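Local structure of cyclodipeptide synthase, BtCDPS (Bacillus thermoamylovorans, 6ZTU) at residues A[65-70]-A[111-116]; A[120-125]-A[180-185]; A[186-191]-A[221-226]. The protein probably joins two aminoacyl groups, delivered on transfer RNAs, into a cyclic dipeptide. All blocks are in the same frame, centred on the assembly; numbering follows the deposited sequence.

How the contacts relate
Contacts 1 and 2 border the pocket that holds the (2S)-hexane-1,2-diol, and contact 3 continues from contact 2 along helix 167-191, farther from it. Contact 1 joins the loops after strands 58-63 and 110-112, and the side chain of Phe113 comes within about 4 Å of the diol, nearest atoms. Contact 2, its centre about 12 Å from that of contact 1, sets helix 120-135 against helix 167-191, which carries the pocket residues Glu180 and Phe184. The two meet where Phe116 CD2 lies 3.5 Å from Phe183 CZ. Contact 3 uses the end of the same long helix, with its centre about 9 Å from that of contact 2. Its Gln223 side chain stays about 10 Å from the diol, nearest atoms.

Contact 1 (A[65-70]-A[111-116]); sequences GDEAKN and YTFSDF
Gly65 lies over one face of the Phe113 ring, its backbone N 3.2 Å above the ring plane and its CA 3.9 Å from the centroid in a CH-pi contact. A CB on Gly65 would run into Ser114 OG, which leaves no room here for a side chain. Glu67 OE1 meets the edge of the Phe113 ring at CE1, 3.5 Å away and close to the ring plane.

The polar part centres on Ser114 OG, which accepts a nearly straight hydrogen bond from Asp66 N (2.8 Å, 164°). With OG anti to its own carbonyl carbon (chi1 -64°), the same hydroxyl is linked through a water to Glu67 OE1, which takes a proton from that water at 2.7 Å. Within 111-116, Thr112 OG1 accepts from Ser114 N at 3.0 Å, an ST turn, while Asp115 OD2 accepts from Thr112 N at 2.9 Å, met from above the carboxylate plane. These bonds hold the turn in which Ser114 sits.

An alanine at Phe113 would lack the ring that Gly65 lies on, and would probably open a gap beside the turn and leave Tyr176 without its edge-to-face partner. Two type I turns, Gly65-Ala68 and Thr112-Asp115, thus meet where neighbouring parallel strands 58-63 and 110-112 end, beside the ligand pocket of this Rossmann-like fold.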
ATOM      1  N   GLY A  65       5.630   0.138   7.401  1.00 23.70           N
ATOM      2  CA  GLY A  65       6.084  -0.337   8.690  1.00 25.11           C
ATOM      3  C   GLY A  65       7.557  -0.707   8.671  1.00 26.94           C
ATOM      4  O   GLY A  65       8.315  -0.294   7.791  1.00 27.23           O
ATOM      5  N   ASP A  66       7.946  -1.535   9.652  1.00 27.74           N
ATOM      6  CA  ASP A  66       9.362  -1.787   9.932  1.00 29.95           C
ATOM      7  C   ASP A  66      10.091  -2.347   8.722  1.00 32.46           C
ATOM      8  O   ASP A  66      11.267  -2.035   8.495  1.00 29.18           O
ATOM      9  CB  ASP A  66       9.505  -2.762  11.096  1.00 27.90           C
ATOM     10  CG  ASP A  66       8.817  -2.278  12.355  1.00 37.73           C
ATOM     11  OD1 ASP A  66       8.707  -1.050  12.540  1.00 38.33           O
ATOM     12  OD2 ASP A  66       8.406  -3.132  13.164  1.00 38.33           O
ATOM     13  N   GLU A  67       9.425  -3.201   7.947  1.00 25.05           N
ATOM     14  CA  GLU A  67      10.108  -3.866   6.847  1.00 25.61           C
ATOM     15  C   GLU A  67      10.483  -2.923   5.721  1.00 28.06           C
ATOM     16  O   GLU A  67      11.087  -3.378   4.741  1.00 28.87           O
ATOM     17  CB  GLU A  67       9.235  -5.001   6.297  1.00 26.62           C
ATOM     18  CG  GLU A  67       9.245  -6.271   7.134  1.00 26.59           C
ATOM     19  CD  GLU A  67       8.307  -6.207   8.335  1.00 31.85           C
ATOM     20  OE1 GLU A  67       7.554  -5.218   8.477  1.00 29.91           O
ATOM     21  OE2 GLU A  67       8.324  -7.152   9.150  1.00 34.87           O
ATOM     22  N   ALA A  68      10.135  -1.636   5.806  1.00 26.63           N
ATOM     23  CA  ALA A  68      10.600  -0.704   4.789  1.00 26.85           C
ATOM     24  C   ALA A  68      12.122  -0.657   4.743  1.00 29.92           C
ATOM     25  O   ALA A  68      12.698  -0.383   3.684  1.00 30.71           O
ATOM     26  CB  ALA A  68      10.036   0.690   5.042  1.00 30.86           C
ATOM     27  N   LYS A  69      12.790  -0.932   5.872  1.00 31.23           N
ATOM     28  CA  LYS A  69      14.253  -0.966   5.866  1.00 31.66           C
ATOM     29  C   LYS A  69      14.790  -2.064   4.951  1.00 30.67           C
ATOM     30  O   LYS A  69      15.876  -1.913   4.378  1.00 32.12           O
ATOM     31  CB  LYS A  69      14.787  -1.134   7.294  1.00 30.43           C
ATOM     32  CG  LYS A  69      14.673  -2.525   7.883  1.00 34.23           C
ATOM     33  CD  LYS A  69      15.171  -2.539   9.331  1.00 40.12           C
ATOM     34  CE  LYS A  69      15.891  -3.839   9.678  1.00 44.24           C
ATOM     35  NZ  LYS A  69      15.549  -4.977   8.763  1.00 45.96           N
ATOM     36  N   ASN A  70      14.037  -3.157   4.777  1.00 29.10           N
ATOM     37  CA  ASN A  70      14.486  -4.249   3.913  1.00 31.80           C
ATOM     38  C   ASN A  70      14.687  -3.787   2.483  1.00 33.82           C
ATOM     39  O   ASN A  70      15.568  -4.306   1.781  1.00 32.77           O
ATOM     40  CB  ASN A  70      13.484  -5.404   3.931  1.00 30.02           C
ATOM     41  CG  ASN A  70      13.418  -6.088   5.265  1.00 29.76           C
ATOM     42  OD1 ASN A  70      13.420  -5.423   6.304  1.00 36.17           O
ATOM     43  ND2 ASN A  70      13.362  -7.418   5.262  1.00 29.71           N
ATOM     44  N   TYR A 111      -1.707   5.139  10.155  1.00 24.94           N
ATOM     45  CA  TYR A 111      -1.064   3.968  10.740  1.00 23.61           C
ATOM     46  C   TYR A 111       0.040   3.483   9.808  1.00 22.83           C
ATOM     47  O   TYR A 111       0.023   3.772   8.609  1.00 22.92           O
ATOM     48  CB  TYR A 111      -2.065   2.824  10.964  1.00 23.65           C
ATOM     49  CG  TYR A 111      -3.294   3.274  11.701  1.00 25.31           C
ATOM     50  CD1 TYR A 111      -4.407   3.752  11.022  1.00 27.35           C
ATOM     51  CD2 TYR A 111      -3.325   3.257  13.085  1.00 26.02           C
ATOM     52  CE1 TYR A 111      -5.523   4.194  11.710  1.00 28.23           C
ATOM     53  CE2 TYR A 111      -4.432   3.693  13.775  1.00 25.37           C
ATOM     54  CZ  TYR A 111      -5.524   4.162  13.085  1.00 28.12           C
ATOM     55  OH  TYR A 111      -6.626   4.597  13.791  1.00 30.73           O
ATOM     56  N   THR A 112       1.006   2.757  10.370  1.00 24.36           N
ATOM     57  CA  THR A 112       1.908   1.947   9.556  1.00 22.80           C
ATOM     58  C   THR A 112       1.403   0.509   9.529  1.00 23.23           C
ATOM     59  O   THR A 112       0.622   0.081  10.391  1.00 22.95           O
ATOM     60  CB  THR A 112       3.359   1.959  10.067  1.00 25.02           C
ATOM     61  OG1 THR A 112       3.521   0.983  11.110  1.00 27.08           O
ATOM     62  CG2 THR A 112       3.767   3.328  10.577  1.00 26.94           C
ATOM     63  N   PHE A 113       1.869  -0.255   8.536  1.00 23.02           N
ATOM     64  CA  PHE A 113       1.395  -1.634   8.533  1.00 24.15           C
ATOM     65  C   PHE A 113       2.021  -2.487   9.634  1.00 23.49           C
ATOM     66  O   PHE A 113       1.688  -3.670   9.727  1.00 24.96           O
ATOM     67  CB  PHE A 113       1.556  -2.296   7.139  1.00 23.78           C
ATOM     68  CG  PHE A 113       2.974  -2.372   6.583  1.00 22.06           C
ATOM     69  CD1 PHE A 113       3.963  -3.116   7.218  1.00 26.13           C
ATOM     70  CD2 PHE A 113       3.272  -1.788   5.364  1.00 22.94           C
ATOM     71  CE1 PHE A 113       5.248  -3.216   6.674  1.00 25.54           C
ATOM     72  CE2 PHE A 113       4.552  -1.889   4.803  1.00 23.70           C
ATOM     73  CZ  PHE A 113       5.535  -2.607   5.464  1.00 25.43           C
ATOM     74  N   SER A 114       2.878  -1.923  10.488  1.00 22.86           N
ATOM     75  CA  SER A 114       3.383  -2.612  11.670  1.00 26.09           C
ATOM     76  C   SER A 114       2.568  -2.335  12.929  1.00 25.94           C
ATOM     77  O   SER A 114       2.927  -2.836  14.001  1.00 26.87           O
ATOM     78  CB  SER A 114       4.838  -2.221  11.932  1.00 27.66           C
ATOM     79  OG  SER A 114       5.674  -2.652  10.871  1.00 27.38           O
ATOM     80  N   ASP A 115       1.481  -1.575  12.833  1.00 23.32           N
ATOM     81  CA  ASP A 115       0.736  -1.138  14.011  1.00 22.38           C
ATOM     82  C   ASP A 115      -0.354  -2.119  14.431  1.00 25.50           C
ATOM     83  O   ASP A 115      -1.209  -1.761  15.261  1.00 24.48           O
ATOM     84  CB  ASP A 115       0.100   0.234  13.754  1.00 24.69           C
ATOM     85  CG  ASP A 115       1.117   1.356  13.689  1.00 28.90           C
ATOM     86  OD1 ASP A 115       2.272   1.145  14.100  1.00 37.80           O
ATOM     87  OD2 ASP A 115       0.760   2.454  13.232  1.00 25.80           O
ATOM     88  N   PHE A 116      -0.341  -3.345  13.890  1.00 21.70           N
ATOM     89  CA  PHE A 116      -1.466  -4.272  14.010  1.00 23.94           C
ATOM     90  C   PHE A 116      -1.019  -5.662  14.463  1.00 20.71           C
ATOM     91  O   PHE A 116      -1.720  -6.646  14.251  1.00 24.28           O
ATOM     92  CB  PHE A 116      -2.244  -4.321  12.689  1.00 25.46           C
ATOM     93  CG  PHE A 116      -2.868  -3.003  12.347  1.00 23.11           C
ATOM     94  CD1 PHE A 116      -4.166  -2.718  12.732  1.00 27.03           C
ATOM     95  CD2 PHE A 116      -2.115  -2.002  11.734  1.00 23.69           C
ATOM     96  CE1 PHE A 116      -4.735  -1.477  12.462  1.00 27.12           C
ATOM     97  CE2 PHE A 116      -2.676  -0.763  11.456  1.00 24.26           C
ATOM     98  CZ  PHE A 116      -3.977  -0.495  11.827  1.00 24.89           C
TER
HETATM   99  O   HOH W   1       6.206   1.312  12.449  1.00 41.91           O
HETATM  100  O   HOH W   2       5.786  -5.215  10.549  1.00 31.18           O

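Contact 2 (A[120-125]-A[180-185]); sequences KIYNEV and ELPFFL. With 0RE ((2S)-hexane-1,2-diol), chain B.
This is a helix-helix interface of the Rossmann-like fold, between helix 120-135 and helix 167-191, where Tyr122 and Val125 of the first pack on a proline kink in the second. The local axes approach to 9.1 Å at 108°. No hydrogen bond joins the two segments; the contact is apolar.

The Pro182 ring is met by both residues of the first helix. Tyr122 CE1 lies 3.6 Å from Pro182 CG, the two side chains crossing obliquely, and Val125 CG1 reaches Pro182 CB at 3.7 Å. With CG1 anti to its backbone N (chi1 174°), Val125 also touches Leu185 CD1 at 3.8 Å, one turn further on. The Tyr122 ring also meets that of Phe183, the planes inclined at 42° and Tyr122 CE1 3.7 Å from Phe183 CE2. Beyond Phe183 the aromatic cluster continues into Phe116, which Phe183 meets edge-to-face.

Pro182 has no N-H to give to the preceding turn, and Phe183 N bonds to Glu180 O at 3.1 Å instead of to Ala179 O. That carbonyl is taken up by Tyr122 OH, a hydrogen bond which ties the end of the tyrosine to the kink it packs on. Glu180 has its CB directed away from helix 120-125, and from the pocket side Glu180 OE1 accepts a hydrogen bond from O01 of the bound hexanediol at 2.9 Å.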
ATOM      1  N   LYS A 120      -6.196  -9.452  15.501  1.00 21.60           N
ATOM      2  CA  LYS A 120      -6.364 -10.840  15.085  1.00 22.96           C
ATOM      3  C   LYS A 120      -6.553 -10.952  13.579  1.00 22.97           C
ATOM      4  O   LYS A 120      -6.103 -11.926  12.967  1.00 26.21           O
ATOM      5  CB  LYS A 120      -7.547 -11.482  15.807  1.00 26.61           C
ATOM      6  CG  LYS A 120      -7.727 -12.967  15.501  1.00 28.88           C
ATOM      7  CD  LYS A 120      -8.577 -13.673  16.555  1.00 32.06           C
ATOM      8  CE  LYS A 120      -8.665 -15.174  16.312  1.00 35.16           C
ATOM      9  NZ  LYS A 120      -9.683 -15.514  15.290  1.00 41.82           N
ATOM     10  N   ILE A 121      -7.239  -9.990  12.963  1.00 22.23           N
ATOM     11  CA  ILE A 121      -7.453 -10.095  11.523  1.00 20.91           C
ATOM     12  C   ILE A 121      -6.131  -9.949  10.787  1.00 21.85           C
ATOM     13  O   ILE A 121      -5.813 -10.746   9.892  1.00 22.76           O
ATOM     14  CB  ILE A 121      -8.479  -9.060  11.024  1.00 21.38           C
ATOM     15  CG1 ILE A 121      -9.748  -9.051  11.890  1.00 24.29           C
ATOM     16  CG2 ILE A 121      -8.813  -9.337   9.550  1.00 24.42           C
ATOM     17  CD1 ILE A 121     -10.513 -10.339  11.873  1.00 25.10           C
ATOM     18  N   TYR A 122      -5.343  -8.928  11.143  1.00 20.41           N
ATOM     19  CA  TYR A 122      -4.058  -8.738  10.481  1.00 21.06           C
ATOM     20  C   TYR A 122      -3.194  -9.985  10.615  1.00 23.41           C
ATOM     21  O   TYR A 122      -2.580 -10.443   9.639  1.00 21.86           O
ATOM     22  CB  TYR A 122      -3.316  -7.515  11.048  1.00 19.79           C
ATOM     23  CG  TYR A 122      -1.951  -7.399  10.413  1.00 20.85           C
ATOM     24  CD1 TYR A 122      -1.775  -6.699   9.223  1.00 20.06           C
ATOM     25  CD2 TYR A 122      -0.848  -8.048  10.968  1.00 21.45           C
ATOM     26  CE1 TYR A 122      -0.527  -6.625   8.615  1.00 24.78           C
ATOM     27  CE2 TYR A 122       0.400  -7.995  10.359  1.00 23.79           C
ATOM     28  CZ  TYR A 122       0.553  -7.283   9.185  1.00 24.09           C
ATOM     29  OH  TYR A 122       1.800  -7.207   8.588  1.00 21.03           O
ATOM     30  N   ASN A 123      -3.119 -10.541  11.829  1.00 22.48           N
ATOM     31  CA  ASN A 123      -2.210 -11.656  12.060  1.00 25.36           C
ATOM     32  C   ASN A 123      -2.659 -12.896  11.308  1.00 25.42           C
ATOM     33  O   ASN A 123      -1.831 -13.618  10.746  1.00 26.06           O
ATOM     34  CB  ASN A 123      -2.104 -11.950  13.556  1.00 26.43           C
ATOM     35  CG  ASN A 123      -1.149 -11.005  14.259  1.00 34.47           C
ATOM     36  OD1 ASN A 123      -0.173 -10.541  13.662  1.00 33.56           O
ATOM     37  ND2 ASN A 123      -1.418 -10.712  15.525  1.00 36.52           N
ATOM     38  N   GLU A 124      -3.965 -13.163  11.282  1.00 22.52           N
ATOM     39  CA  GLU A 124      -4.427 -14.377  10.618  1.00 22.79           C
ATOM     40  C   GLU A 124      -4.283 -14.270   9.105  1.00 22.92           C
ATOM     41  O   GLU A 124      -3.894 -15.240   8.448  1.00 24.77           O
ATOM     42  CB  GLU A 124      -5.856 -14.673  11.039  1.00 26.36           C
ATOM     43  CG  GLU A 124      -5.872 -15.070  12.513  1.00 35.40           C
ATOM     44  CD  GLU A 124      -7.167 -15.700  12.964  1.00 41.91           C
ATOM     45  OE1 GLU A 124      -8.239 -15.282  12.486  1.00 42.18           O
ATOM     46  OE2 GLU A 124      -7.097 -16.616  13.811  1.00 47.31           O
ATOM     47  N   VAL A 125      -4.559 -13.098   8.538  1.00 20.36           N
ATOM     48  CA  VAL A 125      -4.310 -12.927   7.104  1.00 20.48           C
ATOM     49  C   VAL A 125      -2.818 -13.032   6.802  1.00 22.38           C
ATOM     50  O   VAL A 125      -2.407 -13.676   5.825  1.00 21.51           O
ATOM     51  CB  VAL A 125      -4.899 -11.591   6.625  1.00 21.92           C
ATOM     52  CG1 VAL A 125      -4.516 -11.333   5.165  1.00 21.36           C
ATOM     53  CG2 VAL A 125      -6.409 -11.616   6.785  1.00 23.39           C
ATOM     54  N   GLU A 180       2.814  -6.003   4.052  1.00 18.73           N
ATOM     55  CA  GLU A 180       1.801  -5.045   3.599  1.00 21.01           C
ATOM     56  C   GLU A 180       0.582  -5.741   3.008  1.00 22.11           C
ATOM     57  O   GLU A 180      -0.513  -5.166   3.003  1.00 19.80           O
ATOM     58  CB  GLU A 180       2.381  -4.080   2.556  1.00 21.56           C
ATOM     59  CG  GLU A 180       2.784  -4.768   1.239  1.00 22.15           C
ATOM     60  CD  GLU A 180       3.198  -3.807   0.120  1.00 24.42           C
ATOM     61  OE1 GLU A 180       2.952  -2.586   0.224  1.00 26.36           O
ATOM     62  OE2 GLU A 180       3.793  -4.293  -0.880  1.00 25.89           O
ATOM     63  N   LEU A 181       0.751  -6.956   2.493  1.00 19.84           N
ATOM     64  CA  LEU A 181      -0.348  -7.619   1.792  1.00 19.51           C
ATOM     65  C   LEU A 181      -1.638  -7.765   2.595  1.00 19.94           C
ATOM     66  O   LEU A 181      -2.710  -7.664   1.978  1.00 18.49           O
ATOM     67  CB  LEU A 181       0.106  -8.998   1.290  1.00 20.32           C
ATOM     68  CG  LEU A 181       0.723  -8.996  -0.104  1.00 22.52           C
ATOM     69  CD1 LEU A 181       1.179 -10.403  -0.456  1.00 22.55           C
ATOM     70  CD2 LEU A 181      -0.281  -8.493  -1.161  1.00 22.37           C
ATOM     71  N   PRO A 182      -1.644  -8.014   3.916  1.00 21.40           N
ATOM     72  CA  PRO A 182      -2.950  -8.143   4.581  1.00 19.36           C
ATOM     73  C   PRO A 182      -3.851  -6.937   4.383  1.00 19.11           C
ATOM     74  O   PRO A 182      -5.078  -7.098   4.417  1.00 20.12           O
ATOM     75  CB  PRO A 182      -2.581  -8.339   6.061  1.00 18.90           C
ATOM     76  CG  PRO A 182      -1.228  -8.984   6.013  1.00 20.22           C
ATOM     77  CD  PRO A 182      -0.536  -8.287   4.858  1.00 18.51           C
ATOM     78  N   PHE A 183      -3.293  -5.737   4.172  1.00 18.97           N
ATOM     79  CA  PHE A 183      -4.145  -4.570   3.944  1.00 19.22           C
ATOM     80  C   PHE A 183      -4.728  -4.548   2.537  1.00 21.86           C
ATOM     81  O   PHE A 183      -5.838  -4.042   2.355  1.00 21.22           O
ATOM     82  CB  PHE A 183      -3.380  -3.276   4.229  1.00 20.41           C
ATOM     83  CG  PHE A 183      -3.186  -3.046   5.689  1.00 19.34           C
ATOM     84  CD1 PHE A 183      -4.199  -2.459   6.434  1.00 20.39           C
ATOM     85  CD2 PHE A 183      -2.046  -3.493   6.334  1.00 22.13           C
ATOM     86  CE1 PHE A 183      -4.055  -2.287   7.796  1.00 22.21           C
ATOM     87  CE2 PHE A 183      -1.903  -3.310   7.694  1.00 24.86           C
ATOM     88  CZ  PHE A 183      -2.912  -2.718   8.412  1.00 22.01           C
ATOM     89  N   PHE A 184      -4.011  -5.098   1.545  1.00 19.41           N
ATOM     90  CA  PHE A 184      -4.587  -5.294   0.215  1.00 21.18           C
ATOM     91  C   PHE A 184      -5.748  -6.276   0.261  1.00 21.03           C
ATOM     92  O   PHE A 184      -6.707  -6.157  -0.510  1.00 21.47           O
ATOM     93  CB  PHE A 184      -3.546  -5.862  -0.761  1.00 21.84           C
ATOM     94  CG  PHE A 184      -2.418  -4.928  -1.137  1.00 20.60           C
ATOM     95  CD1 PHE A 184      -1.480  -4.509  -0.204  1.00 21.75           C
ATOM     96  CD2 PHE A 184      -2.250  -4.541  -2.469  1.00 23.11           C
ATOM     97  CE1 PHE A 184      -0.421  -3.690  -0.586  1.00 24.47           C
ATOM     98  CE2 PHE A 184      -1.186  -3.724  -2.859  1.00 24.97           C
ATOM     99  CZ  PHE A 184      -0.269  -3.301  -1.910  1.00 26.43           C
ATOM    100  N   LEU A 185      -5.637  -7.311   1.098  1.00 19.81           N
ATOM    101  CA  LEU A 185      -6.594  -8.407   1.113  1.00 19.13           C
ATOM    102  C   LEU A 185      -7.786  -8.130   2.015  1.00 23.08           C
ATOM    103  O   LEU A 185      -8.912  -8.534   1.696  1.00 23.85           O
ATOM    104  CB  LEU A 185      -5.916  -9.698   1.583  1.00 19.62           C
ATOM    105  CG  LEU A 185      -4.768 -10.200   0.709  1.00 20.82           C
ATOM    106  CD1 LEU A 185      -4.028 -11.325   1.413  1.00 22.63           C
ATOM    107  CD2 LEU A 185      -5.332 -10.654  -0.634  1.00 23.01           C
TER
HETATM  108  O01 0RE B 301       2.327  -0.787  -1.897  1.00 43.67           O
HETATM  109  C02 0RE B 301       1.920   0.509  -2.201  1.00 43.91           C
HETATM  110  C03 0RE B 301       0.725   0.863  -1.323  1.00 36.16           C
HETATM  111  O04 0RE B 301      -0.436   0.284  -1.856  1.00 39.28           O
HETATM  112  C05 0RE B 301       0.986   0.347   0.087  1.00 38.04           C
HETATM  113  C06 0RE B 301       2.236   1.012   0.661  1.00 36.67           C
HETATM  114  C07 0RE B 301       2.547   0.365   2.006  1.00 37.19           C
HETATM  115  C08 0RE B 301       2.315   1.432   3.061  1.00 31.68           C

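Contact 3 (A[186-191]-A[221-226]); sequences SGASIL and DNQGYI
A polar contact between a helix and the start of a strand joins Ala188 and Ser189, near the end of helix 167-191, to Asn222 and Gln223, where strand 223-229 enters the sheet. The helix is kinked here, and the backbone N atoms of Ala188 and Ser189 have no bond to the turn before; side chain and water take that place. Gln223 OE1 accepts from Ala188 N at 2.8 Å, nearly straight at the proton (170°), the donor tilted 28° from the carbonyl plane. Ser189 N gives its proton to a water at 3.0 Å.

This water donates in turn to Asn222 OD1 at 2.8 Å and to Gln223 OE1 at 3.1 Å, so two polar partners grip the glutamine oxygen. Gln223 CB is directed toward the helix, and CG stands anti to the backbone N (chi1 -173°). Asn222 ND2 donates to Ser189 OG at 3.3 Å, with the hydroxyl oxygen close to the amide plane, and also bonds Lys194 O in the connection that follows the helix. The methyl of Ala188 points toward the strand segment and meets polar atoms, with CB 3.5 Å from Gln223 OE1. On the helix, Ser186 OG bonds Ser220 OG just before the strand segment.

The contact thus joins the C-terminal end of a long helix to the beginning of strand 223-229, which runs between strands 11-14 and 196-200 in the mixed sheet of the Rossmann-like fold.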
ATOM      1  N   SER A 186      -7.554  -7.430   3.134  1.00 20.38           N
ATOM      2  CA  SER A 186      -8.575  -7.330   4.174  1.00 21.19           C
ATOM      3  C   SER A 186      -8.469  -6.042   4.988  1.00 22.01           C
ATOM      4  O   SER A 186      -8.780  -6.049   6.183  1.00 23.27           O
ATOM      5  CB  SER A 186      -8.486  -8.532   5.134  1.00 23.17           C
ATOM      6  OG  SER A 186      -8.577  -9.776   4.438  1.00 25.12           O
ATOM      7  N   GLY A 187      -8.064  -4.925   4.369  1.00 21.88           N
ATOM      8  CA  GLY A 187      -7.859  -3.694   5.130  1.00 19.96           C
ATOM      9  C   GLY A 187      -9.098  -3.211   5.873  1.00 21.94           C
ATOM     10  O   GLY A 187      -9.000  -2.758   7.017  1.00 22.18           O
ATOM     11  N   ALA A 188     -10.272  -3.289   5.236  1.00 22.57           N
ATOM     12  CA  ALA A 188     -11.495  -2.847   5.908  1.00 22.47           C
ATOM     13  C   ALA A 188     -11.713  -3.621   7.201  1.00 23.38           C
ATOM     14  O   ALA A 188     -12.009  -3.033   8.252  1.00 24.76           O
ATOM     15  CB  ALA A 188     -12.706  -3.007   4.991  1.00 22.46           C
ATOM     16  N   SER A 189     -11.578  -4.947   7.140  1.00 22.14           N
ATOM     17  CA  SER A 189     -11.841  -5.774   8.308  1.00 25.40           C
ATOM     18  C   SER A 189     -10.761  -5.610   9.363  1.00 26.68           C
ATOM     19  O   SER A 189     -11.063  -5.662  10.564  1.00 26.62           O
ATOM     20  CB  SER A 189     -11.961  -7.234   7.891  1.00 25.86           C
ATOM     21  OG  SER A 189     -13.190  -7.453   7.215  1.00 28.59           O
ATOM     22  N   ILE A 190      -9.505  -5.407   8.949  1.00 23.01           N
ATOM     23  CA  ILE A 190      -8.442  -5.123   9.925  1.00 22.28           C
ATOM     24  C   ILE A 190      -8.744  -3.839  10.691  1.00 23.42           C
ATOM     25  O   ILE A 190      -8.601  -3.773  11.925  1.00 23.55           O
ATOM     26  CB  ILE A 190      -7.072  -5.032   9.222  1.00 21.48           C
ATOM     27  CG1 ILE A 190      -6.654  -6.401   8.687  1.00 21.56           C
ATOM     28  CG2 ILE A 190      -5.999  -4.453  10.172  1.00 23.83           C
ATOM     29  CD1 ILE A 190      -5.473  -6.289   7.712  1.00 20.85           C
ATOM     30  N   LEU A 191      -9.151  -2.789   9.971  1.00 22.10           N
ATOM     31  CA  LEU A 191      -9.348  -1.489  10.603  1.00 22.10           C
ATOM     32  C   LEU A 191     -10.701  -1.361  11.298  1.00 22.20           C
ATOM     33  O   LEU A 191     -10.835  -0.549  12.227  1.00 26.93           O
ATOM     34  CB  LEU A 191      -9.197  -0.376   9.566  1.00 22.69           C
ATOM     35  CG  LEU A 191      -7.777  -0.154   9.031  1.00 25.22           C
ATOM     36  CD1 LEU A 191      -7.853   0.561   7.690  1.00 26.41           C
ATOM     37  CD2 LEU A 191      -6.970   0.659  10.024  1.00 26.75           C
ATOM     38  N   ASP A 221     -14.620 -10.097   0.929  1.00 26.60           N
ATOM     39  CA  ASP A 221     -15.753  -9.659   0.118  1.00 26.33           C
ATOM     40  C   ASP A 221     -16.015  -8.170   0.247  1.00 26.12           C
ATOM     41  O   ASP A 221     -16.611  -7.569  -0.656  1.00 27.54           O
ATOM     42  CB  ASP A 221     -17.020 -10.415   0.527  1.00 28.45           C
ATOM     43  CG  ASP A 221     -17.001 -11.857   0.112  1.00 37.05           C
ATOM     44  OD1 ASP A 221     -16.199 -12.222  -0.772  1.00 32.61           O
ATOM     45  OD2 ASP A 221     -17.800 -12.638   0.677  1.00 42.54           O
ATOM     46  N   ASN A 222     -15.610  -7.563   1.365  1.00 23.91           N
ATOM     47  CA  ASN A 222     -15.815  -6.145   1.630  1.00 22.90           C
ATOM     48  C   ASN A 222     -14.575  -5.310   1.339  1.00 24.33           C
ATOM     49  O   ASN A 222     -14.495  -4.160   1.789  1.00 21.37           O
ATOM     50  CB  ASN A 222     -16.239  -5.926   3.089  1.00 24.31           C
ATOM     51  CG  ASN A 222     -15.145  -6.299   4.065  1.00 25.78           C
ATOM     52  OD1 ASN A 222     -14.222  -7.051   3.725  1.00 26.71           O
ATOM     53  ND2 ASN A 222     -15.239  -5.785   5.292  1.00 24.21           N
ATOM     54  N   GLN A 223     -13.615  -5.861   0.599  1.00 22.46           N
ATOM     55  CA  GLN A 223     -12.356  -5.193   0.295  1.00 21.36           C
ATOM     56  C   GLN A 223     -12.248  -4.974  -1.210  1.00 21.25           C
ATOM     57  O   GLN A 223     -12.505  -5.894  -1.988  1.00 22.91           O
ATOM     58  CB  GLN A 223     -11.175  -6.032   0.801  1.00 23.28           C
ATOM     59  CG  GLN A 223      -9.823  -5.327   0.663  1.00 21.86           C
ATOM     60  CD  GLN A 223      -9.704  -4.135   1.599  1.00 24.45           C
ATOM     61  OE1 GLN A 223     -10.474  -4.001   2.551  1.00 24.35           O
ATOM     62  NE2 GLN A 223      -8.740  -3.264   1.332  1.00 21.53           N
ATOM     63  N   GLY A 224     -11.865  -3.754  -1.608  1.00 20.98           N
ATOM     64  CA  GLY A 224     -11.596  -3.447  -2.999  1.00 21.39           C
ATOM     65  C   GLY A 224     -10.248  -2.770  -3.165  1.00 21.54           C
ATOM     66  O   GLY A 224      -9.583  -2.395  -2.194  1.00 21.86           O
ATOM     67  N   TYR A 225      -9.854  -2.608  -4.428  1.00 19.91           N
ATOM     68  CA  TYR A 225      -8.624  -1.926  -4.808  1.00 20.54           C
ATOM     69  C   TYR A 225      -8.941  -0.989  -5.956  1.00 23.04           C
ATOM     70  O   TYR A 225      -9.620  -1.395  -6.904  1.00 23.86           O
ATOM     71  CB  TYR A 225      -7.549  -2.934  -5.244  1.00 21.70           C
ATOM     72  CG  TYR A 225      -6.205  -2.316  -5.594  1.00 21.08           C
ATOM     73  CD1 TYR A 225      -5.209  -2.191  -4.630  1.00 24.34           C
ATOM     74  CD2 TYR A 225      -5.925  -1.873  -6.895  1.00 22.13           C
ATOM     75  CE1 TYR A 225      -3.966  -1.625  -4.948  1.00 23.08           C
ATOM     76  CE2 TYR A 225      -4.678  -1.307  -7.219  1.00 22.63           C
ATOM     77  CZ  TYR A 225      -3.706  -1.202  -6.242  1.00 23.96           C
ATOM     78  OH  TYR A 225      -2.467  -0.648  -6.549  1.00 23.05           O
ATOM     79  N   ILE A 226      -8.465   0.252  -5.888  1.00 22.66           N
ATOM     80  CA  ILE A 226      -8.682   1.193  -6.983  1.00 20.71           C
ATOM     81  C   ILE A 226      -7.370   1.834  -7.393  1.00 23.14           C
ATOM     82  O   ILE A 226      -6.512   2.131  -6.556  1.00 21.37           O
ATOM     83  CB  ILE A 226      -9.724   2.285  -6.642  1.00 21.92           C
ATOM     84  CG1 ILE A 226      -9.295   3.121  -5.425  1.00 24.43           C
ATOM     85  CG2 ILE A 226     -11.104   1.667  -6.472  1.00 22.03           C
ATOM     86  CD1 ILE A 226     -10.225   4.262  -5.141  1.00 26.10           C
TER
HETATM   87  O   HOH W   3     -11.599  -6.219   4.450  1.00 23.88           O